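Local coordinates for ABC transporter substrate-binding protein (Staphylococcus aureus subsp. aureus NCTC 8325, PDB 3UN6) that binds zinc and is probably the substrate-capturing component of an ABC-type import system, although the solute it carries is not established, at residues A[35-41]-A[66-72]; A[45-51]-A[260-265]; A[60-65]-A[239-243]. One frame throughout, in Å; residues are numbered along the deposited sequence.

Contact 1: A[35-41]-A[66-72]; sequences QVIKIGY and KLELVKF. With PO4 (phosphate ion), chain D.
Tyr-41 and Lys-71 meet at the C-terminal end of two parallel strands, 66-71 being an edge strand of a mixed sheet and 36-41 its inner neighbour. With CG lodged between the backbone N and the carbonyl carbon (chi1 73°), the Tyr-41 ring folds back over the neighbouring strand. One face receives Lys-71 CA, a CH-pi contact 4.1 Å from the ring centroid, and Tyr-41 CE1 lies 3.7 Å from Leu-69 CB. A water bonded to the Tyr-41 hydroxyl also donates to Leu-69 O, at 2.7 Å, and so joins the ring's tip to the strand it covers. Lys-71 lays CB alongside Tyr-41 OH, 3.6 Å away, before its chain bends at chi3 and leads off; NZ donates at 3.0 Å to O3 of a phosphate, probably from the crystallisation liquor, which Lys-266 also binds. Ile-39, on the same side of the sheet as Tyr-41, sets CG1 3.7 Å from Leu-67 CD1. On the other side Lys-38 and Glu-68 run side by side, pointing the same way, with Lys-38 CE 3.6 Å from Glu-68 OE1. Seven backbone hydrogen bonds, from Lys-66 N to Gln-35 O through Phe-72 N to Tyr-41 O, fix the register. Helices 48-58 and 234-250 cover Ile-37, Ile-39, Leu-67 and Leu-69; on the opposite face, Lys-38 NZ stays 4.1 Å from Glu-68 OE2, too far for a salt bridge, though the opposite charges probably still attract weakly.

Contact 2: A[45-51]-A[260-265]; sequences THSANLM and IMTHHF. With ZN (zinc ion), chain B.
Selenomethionine Met-51 is the main knob here, pressed from helix 48-58 into a hollow made by Ile-260, His-264 and Phe-265 at the end of helix 254-264. Its CB sits 3.4 Å from Ile-260 CG2, tighter than usual carbon contact, and also over one face of the His-264 imidazole. Bends at chi2 and chi3 curl the chain along that same ring, bringing SE to 3.9 Å from the imidazole centroid and 25° off its normal. SE then approaches Phe-265 CE1 obliquely, at 4.1 Å. The imidazole wall is fixed in rotation: His-264 ND1 donates nearly in the ring plane to Ile-260 O at 3.2 Å, while His-263 CD2 backs the opposite face. Toward the N-terminal end of 45-51 the roles are exchanged. Met-261, also selenomethionine and bent at chi3, lies across two methyls, its CG on Ala-48 CB and its SE 3.6 Å from Thr-45 CG2. No hydrogen bond crosses between the segments. Thr-45 OG1 is taken by Thr-279, and Ser-47 OG by the carbonyls of Leu-42 and Ile-44. His-46 points away from this interface and binds zinc through ND1 at 2.1 Å, alongside Cys-220, Cys-221 and a water. The result is a Met-aromatic contact at a helix end, beside the His-Cys-Cys zinc site, in what the family and the strand order 2-1-3-5-4 indicate is a type II periplasmic-binding-protein fold.

Contact 3: A[60-65]-A[239-243]; sequences YNHPKY and AFVQD
Tyr-65 and Asp-243 join the helix-to-strand connection of a beta-alpha-beta unit to helix 234-250, within a protein of the periplasmic-binding-protein clan. Beside them Lys-64, extended beyond CG, lays CD against the Ala-239 methyl, 3.9 Å from its CB. Followed outward, the Tyr-65 side chain starts with CB packed on Gln-35 O; chi1 near 58° sets the ring between the two backbone arms and points it at the helix. CD1 meets Ile-37 CD1 at 3.6 Å, and CE1 comes 3.7 Å from Phe-240 CD1. Along the other flank CD2 and CE2 pass the Ala-239 methyl, with CE2 4.1 Å from Ala-239 CB and 3.3 Å from Asp-243 OD2, which lies at the ring edge. Phe-240 CB lies over one face, offset toward the rim and nearest to CZ, and the two aromatic planes are turned 75° from each other. At the tip, Tyr-65 OH lies at the edge of the Phe-240 ring and donates to Asp-243 OD2 at 2.6 Å, using that oxygen's anti lone pair. With Tyr-65 and Tyr-60 each giving a hydroxyl to one carboxylate oxygen, the buried Asp-243 would probably favour its charged form. Tyr-60 OH donates to Asp-243 OD1 at 2.8 Å from above the carboxylate plane, 52° out of it.

From the N terminus, the chain runs through strand 36-41, then 45-51 at the start of helix 48-58, the 60-65 connection and strand 66-71. Contact 1 closes this beta-alpha-beta unit by pairing its two strands. Contacts 2 and 3 reach much farther, bringing back helices that follow some 170 to 210 residues later; contact 3 is nested inside the loop closed by contact 2, and each of them crosses contact 1. The three meet in one core: Leu-69 touches Met-51, Ile-37 touches Tyr-65 and Phe-240, and Leu-50 touches Phe-240. Together they tie helices 234-250 and 254-264 to the opening unit of the fold.

Contact 1: A[35-41]-A[66-72]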
loop_
_atom_site.group_PDB
_atom_site.type_symbol
_atom_site.label_atom_id
_atom_site.label_comp_id
_atom_site.label_asym_id
_atom_site.label_seq_id
_atom_site.Cartn_x
_atom_site.Cartn_y
_atom_site.Cartn_z
ATOM N N GLN A 35 5.515 -1.585 27.038
ATOM C CA GLN A 35 4.415 -1.325 26.098
ATOM C C GLN A 35 4.481 -2.069 24.749
ATOM O O GLN A 35 5.458 -1.956 24.009
ATOM C CB GLN A 35 4.360 0.186 25.827
ATOM C CG GLN A 35 3.219 0.676 24.961
ATOM C CD GLN A 35 1.888 0.714 25.679
ATOM O OE1 GLN A 35 1.757 0.268 26.819
ATOM N NE2 GLN A 35 0.885 1.261 25.008
ATOM N N VAL A 36 3.410 -2.791 24.434
ATOM C CA VAL A 36 3.304 -3.545 23.196
ATOM C C VAL A 36 2.503 -2.751 22.169
ATOM O O VAL A 36 1.404 -2.294 22.463
ATOM C CB VAL A 36 2.582 -4.899 23.420
ATOM C CG1 VAL A 36 2.467 -5.670 22.104
ATOM C CG2 VAL A 36 3.310 -5.734 24.481
ATOM N N ILE A 37 3.076 -2.557 20.991
ATOM C CA ILE A 37 2.387 -1.890 19.899
ATOM C C ILE A 37 2.091 -2.973 18.890
ATOM O O ILE A 37 3.008 -3.656 18.433
ATOM C CB ILE A 37 3.253 -0.803 19.221
ATOM C CG1 ILE A 37 3.756 0.201 20.256
ATOM C CG2 ILE A 37 2.463 -0.096 18.148
ATOM C CD1 ILE A 37 4.671 1.266 19.687
ATOM N N LYS A 38 0.811 -3.146 18.573
ATOM C CA LYS A 38 0.368 -4.126 17.567
ATOM C C LYS A 38 0.042 -3.405 16.273
ATOM O O LYS A 38 -0.852 -2.536 16.242
ATOM C CB LYS A 38 -0.906 -4.843 18.005
ATOM C CG LYS A 38 -0.812 -5.890 19.074
ATOM C CD LYS A 38 -2.199 -6.618 19.125
ATOM C CE LYS A 38 -2.230 -7.895 19.945
ATOM N NZ LYS A 38 -2.229 -7.693 21.414
ATOM N N ILE A 39 0.708 -3.780 15.190
ATOM C CA ILE A 39 0.498 -3.116 13.919
ATOM C C ILE A 39 0.116 -4.117 12.876
ATOM O O ILE A 39 0.794 -5.156 12.700
ATOM C CB ILE A 39 1.766 -2.385 13.415
ATOM C CG1 ILE A 39 2.293 -1.376 14.436
ATOM C CG2 ILE A 39 1.494 -1.710 12.065
ATOM C CD1 ILE A 39 1.422 -0.154 14.692
ATOM N N GLY A 40 -0.960 -3.811 12.168
ATOM C CA GLY A 40 -1.482 -4.687 11.126
ATOM C C GLY A 40 -0.943 -4.454 9.724
ATOM O O GLY A 40 -0.631 -3.320 9.343
ATOM N N TYR A 41 -0.878 -5.528 8.938
ATOM C CA TYR A 41 -0.397 -5.431 7.575
ATOM C C TYR A 41 -0.817 -6.589 6.693
ATOM O O TYR A 41 -1.218 -7.662 7.178
ATOM C CB TYR A 41 1.150 -5.444 7.577
ATOM C CG TYR A 41 1.738 -6.800 7.882
ATOM C CD1 TYR A 41 1.802 -7.281 9.188
ATOM C CD2 TYR A 41 2.215 -7.618 6.864
ATOM C CE1 TYR A 41 2.323 -8.527 9.471
ATOM C CE2 TYR A 41 2.733 -8.880 7.137
ATOM C CZ TYR A 41 2.789 -9.321 8.447
ATOM O OH TYR A 41 3.300 -10.558 8.722
ATOM N N LYS A 66 7.603 -2.977 22.462
ATOM C CA LYS A 66 7.570 -4.261 21.776
ATOM C C LYS A 66 6.671 -4.063 20.561
ATOM O O LYS A 66 5.617 -3.411 20.644
ATOM C CB LYS A 66 6.993 -5.366 22.644
ATOM C CG LYS A 66 7.768 -5.660 23.895
ATOM C CD LYS A 66 7.137 -6.817 24.654
ATOM C CE LYS A 66 7.817 -7.017 25.990
ATOM N NZ LYS A 66 7.187 -8.092 26.799
ATOM N N LEU A 67 7.090 -4.606 19.432
ATOM C CA LEU A 67 6.350 -4.482 18.202
ATOM C C LEU A 67 5.815 -5.847 17.798
ATOM O O LEU A 67 6.585 -6.793 17.570
ATOM C CB LEU A 67 7.258 -3.903 17.110
ATOM C CG LEU A 67 6.679 -3.658 15.712
ATOM C CD1 LEU A 67 5.424 -2.787 15.767
ATOM C CD2 LEU A 67 7.739 -3.029 14.832
ATOM N N GLU A 68 4.494 -5.959 17.744
ATOM C CA GLU A 68 3.853 -7.188 17.304
ATOM C C GLU A 68 3.226 -6.898 15.955
ATOM O O GLU A 68 2.396 -5.982 15.835
ATOM C CB GLU A 68 2.791 -7.671 18.296
ATOM C CG GLU A 68 1.914 -8.796 17.730
ATOM C CD GLU A 68 1.021 -9.467 18.766
ATOM O OE1 GLU A 68 0.075 -10.186 18.352
ATOM O OE2 GLU A 68 1.256 -9.284 19.988
ATOM N N LEU A 69 3.641 -7.652 14.938
ATOM C CA LEU A 69 3.115 -7.481 13.595
ATOM C C LEU A 69 2.000 -8.516 13.363
ATOM O O LEU A 69 2.230 -9.720 13.419
ATOM C CB LEU A 69 4.232 -7.640 12.573
ATOM C CG LEU A 69 5.404 -6.667 12.681
ATOM C CD1 LEU A 69 6.470 -7.053 11.662
ATOM C CD2 LEU A 69 4.961 -5.224 12.474
ATOM N N VAL A 70 0.804 -8.030 13.064
ATOM C CA VAL A 70 -0.378 -8.882 12.905
ATOM C C VAL A 70 -0.783 -8.924 11.416
ATOM O O VAL A 70 -1.157 -7.887 10.828
ATOM C CB VAL A 70 -1.529 -8.327 13.783
ATOM C CG1 VAL A 70 -2.769 -9.226 13.728
ATOM C CG2 VAL A 70 -1.052 -8.147 15.231
ATOM N N LYS A 71 -0.726 -10.118 10.819
ATOM C CA LYS A 71 -0.996 -10.306 9.386
ATOM C C LYS A 71 -2.450 -10.552 9.001
ATOM O O LYS A 71 -3.146 -11.339 9.640
ATOM C CB LYS A 71 -0.172 -11.479 8.844
ATOM C CG LYS A 71 -0.273 -11.630 7.341
ATOM C CD LYS A 71 0.582 -12.766 6.789
ATOM C CE LYS A 71 -0.041 -14.112 7.081
ATOM N NZ LYS A 71 0.726 -15.179 6.395
ATOM N N PHE A 72 -2.866 -9.930 7.902
ATOM C CA PHE A 72 -4.219 -10.050 7.357
ATOM C C PHE A 72 -4.102 -10.439 5.891
ATOM O O PHE A 72 -3.087 -10.174 5.273
ATOM C CB PHE A 72 -4.961 -8.721 7.512
ATOM C CG PHE A 72 -5.260 -8.373 8.940
ATOM C CD1 PHE A 72 -4.385 -7.594 9.679
ATOM C CD2 PHE A 72 -6.391 -8.876 9.554
ATOM C CE1 PHE A 72 -4.630 -7.291 11.008
ATOM C CE2 PHE A 72 -6.662 -8.589 10.890
ATOM C CZ PHE A 72 -5.759 -7.784 11.627
HETATM P P PO4 D . 0.461 -18.695 7.694
HETATM O O1 PO4 D . 1.052 -19.483 6.547
HETATM O O2 PO4 D . 1.555 -17.914 8.376
HETATM O O3 PO4 D . -0.568 -17.727 7.170
HETATM O O4 PO4 D . -0.151 -19.664 8.677
HETATM O O HOH W 1 3.120 -11.495 11.549
#

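Contact 2: A[45-51]-A[260-265]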
loop_
_atom_site.group_PDB
_atom_site.type_symbol
_atom_site.label_atom_id
_atom_site.label_comp_id
_atom_site.label_asym_id
_atom_site.label_seq_id
_atom_site.Cartn_x
_atom_site.Cartn_y
_atom_site.Cartn_z
ATOM N N THR A 45 4.915 -5.437 -0.657
ATOM C CA THR A 45 6.104 -4.577 -0.479
ATOM C C THR A 45 5.773 -3.256 0.207
ATOM O O THR A 45 6.653 -2.622 0.803
ATOM C CB THR A 45 6.802 -4.232 -1.805
ATOM O OG1 THR A 45 5.954 -3.395 -2.602
ATOM C CG2 THR A 45 7.191 -5.501 -2.573
ATOM N N HIS A 46 4.514 -2.846 0.149
ATOM C CA HIS A 46 4.138 -1.585 0.747
ATOM C C HIS A 46 4.198 -1.586 2.254
ATOM O O HIS A 46 4.180 -0.515 2.867
ATOM C CB HIS A 46 2.759 -1.119 0.278
ATOM C CG HIS A 46 2.664 -0.953 -1.203
ATOM N ND1 HIS A 46 1.494 -0.616 -1.836
ATOM C CD2 HIS A 46 3.585 -1.137 -2.179
ATOM C CE1 HIS A 46 1.704 -0.554 -3.136
ATOM N NE2 HIS A 46 2.967 -0.871 -3.372
ATOM N N SER A 47 4.296 -2.768 2.851
ATOM C CA SER A 47 4.361 -2.869 4.299
ATOM C C SER A 47 5.701 -3.366 4.799
ATOM O O SER A 47 5.863 -3.544 5.997
ATOM C CB SER A 47 3.255 -3.837 4.790
ATOM O OG SER A 47 3.616 -5.173 4.504
ATOM N N ALA A 48 6.668 -3.569 3.896
ATOM C CA ALA A 48 7.955 -4.176 4.230
ATOM C C ALA A 48 8.827 -3.347 5.178
ATOM O O ALA A 48 9.671 -3.910 5.866
ATOM C CB ALA A 48 8.728 -4.486 2.953
ATOM N N ASN A 49 8.629 -2.029 5.226
ATOM C CA ASN A 49 9.404 -1.211 6.163
ATOM C C ASN A 49 9.051 -1.556 7.621
ATOM O O ASN A 49 9.845 -1.332 8.501
ATOM C CB ASN A 49 9.243 0.294 5.924
ATOM C CG ASN A 49 10.336 1.104 6.610
ATOM O OD1 ASN A 49 11.509 0.772 6.522
ATOM N ND2 ASN A 49 9.950 2.149 7.304
ATOM N N LEU A 50 7.863 -2.102 7.864
ATOM C CA LEU A 50 7.507 -2.568 9.212
ATOM C C LEU A 50 8.385 -3.763 9.615
ATOM O O LEU A 50 8.764 -3.885 10.791
ATOM C CB LEU A 50 6.034 -2.975 9.294
ATOM C CG LEU A 50 5.009 -1.851 9.289
ATOM C CD1 LEU A 50 3.612 -2.449 9.245
ATOM C CD2 LEU A 50 5.197 -0.975 10.512
HETATM N N MSE A 51 8.703 -4.635 8.644
HETATM C CA MSE A 51 9.548 -5.809 8.898
HETATM C C MSE A 51 10.951 -5.311 9.257
HETATM O O MSE A 51 11.596 -5.797 10.200
HETATM C CB MSE A 51 9.659 -6.722 7.663
HETATM C CG MSE A 51 8.367 -7.095 6.857
HETATM SE SE MSE A 51 6.902 -7.962 7.783
HETATM C CE MSE A 51 5.905 -6.367 8.387
ATOM N N ILE A 260 14.939 -8.785 3.751
ATOM C CA ILE A 260 13.821 -8.592 4.700
ATOM C C ILE A 260 12.573 -9.343 4.258
ATOM O O ILE A 260 11.974 -10.083 5.020
ATOM C CB ILE A 260 13.459 -7.096 4.866
ATOM C CG1 ILE A 260 14.261 -6.479 6.017
ATOM C CG2 ILE A 260 12.016 -6.937 5.201
ATOM C CD1 ILE A 260 13.950 -7.114 7.412
HETATM N N MSE A 261 12.186 -9.142 3.008
HETATM C CA MSE A 261 10.994 -9.764 2.491
HETATM C C MSE A 261 11.074 -11.287 2.359
HETATM O O MSE A 261 10.096 -11.966 2.669
HETATM C CB MSE A 261 10.607 -9.134 1.162
HETATM C CG MSE A 261 10.284 -7.652 1.313
HETATM SE SE MSE A 261 9.538 -6.974 -0.310
HETATM C CE MSE A 261 10.905 -7.159 -1.411
ATOM N N THR A 262 12.212 -11.829 1.924
ATOM C CA THR A 262 12.315 -13.283 1.771
ATOM C C THR A 262 12.096 -13.944 3.109
ATOM O O THR A 262 11.514 -15.035 3.208
ATOM C CB THR A 262 13.663 -13.733 1.170
ATOM O OG1 THR A 262 14.742 -13.172 1.927
ATOM C CG2 THR A 262 13.782 -13.291 -0.291
ATOM N N HIS A 263 12.554 -13.279 4.153
ATOM C CA HIS A 263 12.390 -13.802 5.474
ATOM C C HIS A 263 10.917 -13.924 5.887
ATOM O O HIS A 263 10.475 -14.987 6.323
ATOM C CB HIS A 263 13.136 -12.909 6.469
ATOM C CG HIS A 263 13.063 -13.402 7.880
ATOM N ND1 HIS A 263 13.976 -14.286 8.407
ATOM C CD2 HIS A 263 12.171 -13.151 8.867
ATOM C CE1 HIS A 263 13.661 -14.550 9.663
ATOM N NE2 HIS A 263 12.566 -13.876 9.967
ATOM N N HIS A 264 10.164 -12.843 5.707
ATOM C CA HIS A 264 8.780 -12.742 6.169
ATOM C C HIS A 264 7.689 -13.193 5.232
ATOM O O HIS A 264 6.648 -13.673 5.694
ATOM C CB HIS A 264 8.467 -11.288 6.535
ATOM C CG HIS A 264 9.137 -10.829 7.787
ATOM N ND1 HIS A 264 10.399 -10.270 7.799
ATOM C CD2 HIS A 264 8.722 -10.859 9.076
ATOM C CE1 HIS A 264 10.724 -9.963 9.044
ATOM N NE2 HIS A 264 9.730 -10.317 9.837
ATOM N N PHE A 265 7.875 -13.018 3.931
ATOM C CA PHE A 265 6.799 -13.350 3.006
ATOM C C PHE A 265 6.855 -14.745 2.381
ATOM O O PHE A 265 7.936 -15.281 2.089
ATOM C CB PHE A 265 6.703 -12.297 1.894
ATOM C CG PHE A 265 6.537 -10.892 2.379
ATOM C CD1 PHE A 265 6.048 -10.608 3.653
ATOM C CD2 PHE A 265 6.745 -9.843 1.513
ATOM C CE1 PHE A 265 5.874 -9.306 4.068
ATOM C CE2 PHE A 265 6.557 -8.531 1.923
ATOM C CZ PHE A 265 6.118 -8.264 3.197
HETATM ZN ZN ZN B . -0.424 -0.072 -1.151
HETATM O O HOH W 2 -1.670 -2.019 -1.752
#

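Contact 3: A[60-65]-A[239-243]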
loop_
_atom_site.group_PDB
_atom_site.type_symbol
_atom_site.label_atom_id
_atom_site.label_comp_id
_atom_site.label_asym_id
_atom_site.label_seq_id
_atom_site.Cartn_x
_atom_site.Cartn_y
_atom_site.Cartn_z
ATOM N N TYR A 60 18.463 -3.605 19.643
ATOM C CA TYR A 60 18.714 -2.825 20.865
ATOM C C TYR A 60 18.816 -3.763 22.056
ATOM O O TYR A 60 18.095 -4.775 22.120
ATOM C CB TYR A 60 17.596 -1.816 21.175
ATOM C CG TYR A 60 17.352 -0.781 20.102
ATOM C CD1 TYR A 60 18.365 0.072 19.692
ATOM C CD2 TYR A 60 16.087 -0.628 19.529
ATOM C CE1 TYR A 60 18.143 1.025 18.714
ATOM C CE2 TYR A 60 15.854 0.328 18.565
ATOM C CZ TYR A 60 16.887 1.148 18.154
ATOM O OH TYR A 60 16.664 2.095 17.183
ATOM N N ASN A 61 19.705 -3.425 22.997
ATOM C CA ASN A 61 19.835 -4.186 24.241
ATOM C C ASN A 61 18.505 -4.111 24.996
ATOM O O ASN A 61 17.993 -5.120 25.497
ATOM C CB ASN A 61 20.941 -3.616 25.142
ATOM C CG ASN A 61 22.346 -3.966 24.668
ATOM O OD1 ASN A 61 22.575 -4.265 23.499
ATOM N ND2 ASN A 61 23.299 -3.924 25.596
ATOM N N HIS A 62 17.962 -2.899 25.081
ATOM C CA HIS A 62 16.688 -2.670 25.750
ATOM C C HIS A 62 15.810 -1.757 24.911
ATOM O O HIS A 62 15.875 -0.536 25.039
ATOM C CB HIS A 62 16.893 -2.093 27.154
ATOM C CG HIS A 62 17.369 -3.100 28.155
ATOM N ND1 HIS A 62 16.502 -3.898 28.874
ATOM C CD2 HIS A 62 18.617 -3.442 28.557
ATOM C CE1 HIS A 62 17.195 -4.687 29.675
ATOM N NE2 HIS A 62 18.481 -4.433 29.499
ATOM N N PRO A 63 14.985 -2.354 24.038
ATOM C CA PRO A 63 14.099 -1.585 23.181
ATOM C C PRO A 63 13.060 -0.833 24.008
ATOM O O PRO A 63 12.656 -1.305 25.082
ATOM C CB PRO A 63 13.437 -2.658 22.310
ATOM C CG PRO A 63 13.508 -3.893 23.106
ATOM C CD PRO A 63 14.771 -3.806 23.897
ATOM N N LYS A 64 12.619 0.312 23.496
ATOM C CA LYS A 64 11.657 1.164 24.205
ATOM C C LYS A 64 10.189 0.681 24.165
ATOM O O LYS A 64 9.347 1.203 24.888
ATOM C CB LYS A 64 11.762 2.603 23.679
ATOM C CG LYS A 64 13.134 3.222 23.914
ATOM C CD LYS A 64 13.214 4.662 23.442
ATOM C CE LYS A 64 14.574 5.266 23.772
ATOM N NZ LYS A 64 14.663 6.692 23.354
ATOM N N TYR A 65 9.900 -0.311 23.330
ATOM C CA TYR A 65 8.550 -0.859 23.182
ATOM C C TYR A 65 8.704 -2.242 22.546
ATOM O O TYR A 65 9.818 -2.643 22.177
ATOM C CB TYR A 65 7.693 0.050 22.274
ATOM C CG TYR A 65 8.304 0.254 20.889
ATOM C CD1 TYR A 65 7.868 -0.469 19.791
ATOM C CD2 TYR A 65 9.366 1.136 20.704
ATOM C CE1 TYR A 65 8.466 -0.295 18.529
ATOM C CE2 TYR A 65 9.967 1.307 19.461
ATOM C CZ TYR A 65 9.521 0.598 18.388
ATOM O OH TYR A 65 10.144 0.782 17.175
ATOM N N ALA A 239 9.250 6.966 19.542
ATOM C CA ALA A 239 10.338 5.976 19.420
ATOM C C ALA A 239 10.048 5.049 18.233
ATOM O O ALA A 239 10.907 4.797 17.394
ATOM C CB ALA A 239 10.497 5.170 20.715
ATOM N N PHE A 240 8.808 4.600 18.132
ATOM C CA PHE A 240 8.418 3.728 17.020
ATOM C C PHE A 240 8.592 4.390 15.620
ATOM O O PHE A 240 9.215 3.818 14.722
ATOM C CB PHE A 240 6.995 3.200 17.257
ATOM C CG PHE A 240 6.430 2.491 16.093
ATOM C CD1 PHE A 240 7.099 1.406 15.546
ATOM C CD2 PHE A 240 5.239 2.901 15.531
ATOM C CE1 PHE A 240 6.609 0.741 14.456
ATOM C CE2 PHE A 240 4.726 2.237 14.439
ATOM C CZ PHE A 240 5.431 1.138 13.898
ATOM N N VAL A 241 8.086 5.606 15.461
ATOM C CA VAL A 241 8.208 6.323 14.183
ATOM C C VAL A 241 9.675 6.607 13.852
ATOM O O VAL A 241 10.071 6.622 12.688
ATOM C CB VAL A 241 7.425 7.645 14.214
ATOM C CG1 VAL A 241 7.797 8.530 13.022
ATOM C CG2 VAL A 241 5.945 7.352 14.247
ATOM N N GLN A 242 10.461 6.833 14.890
ATOM C CA GLN A 242 11.902 7.060 14.746
ATOM C C GLN A 242 12.617 5.800 14.205
ATOM O O GLN A 242 13.465 5.899 13.336
ATOM C CB GLN A 242 12.496 7.447 16.091
ATOM C CG GLN A 242 14.035 7.508 16.102
ATOM C CD GLN A 242 14.592 8.740 15.439
ATOM O OE1 GLN A 242 14.617 9.832 16.041
ATOM N NE2 GLN A 242 15.100 8.575 14.211
ATOM N N ASP A 243 12.277 4.627 14.740
ATOM C CA ASP A 243 12.850 3.390 14.261
ATOM C C ASP A 243 12.370 3.152 12.841
ATOM O O ASP A 243 13.124 2.717 11.990
ATOM C CB ASP A 243 12.475 2.235 15.181
ATOM C CG ASP A 243 13.093 2.382 16.547
ATOM O OD1 ASP A 243 14.108 3.122 16.639
ATOM O OD2 ASP A 243 12.582 1.767 17.502
#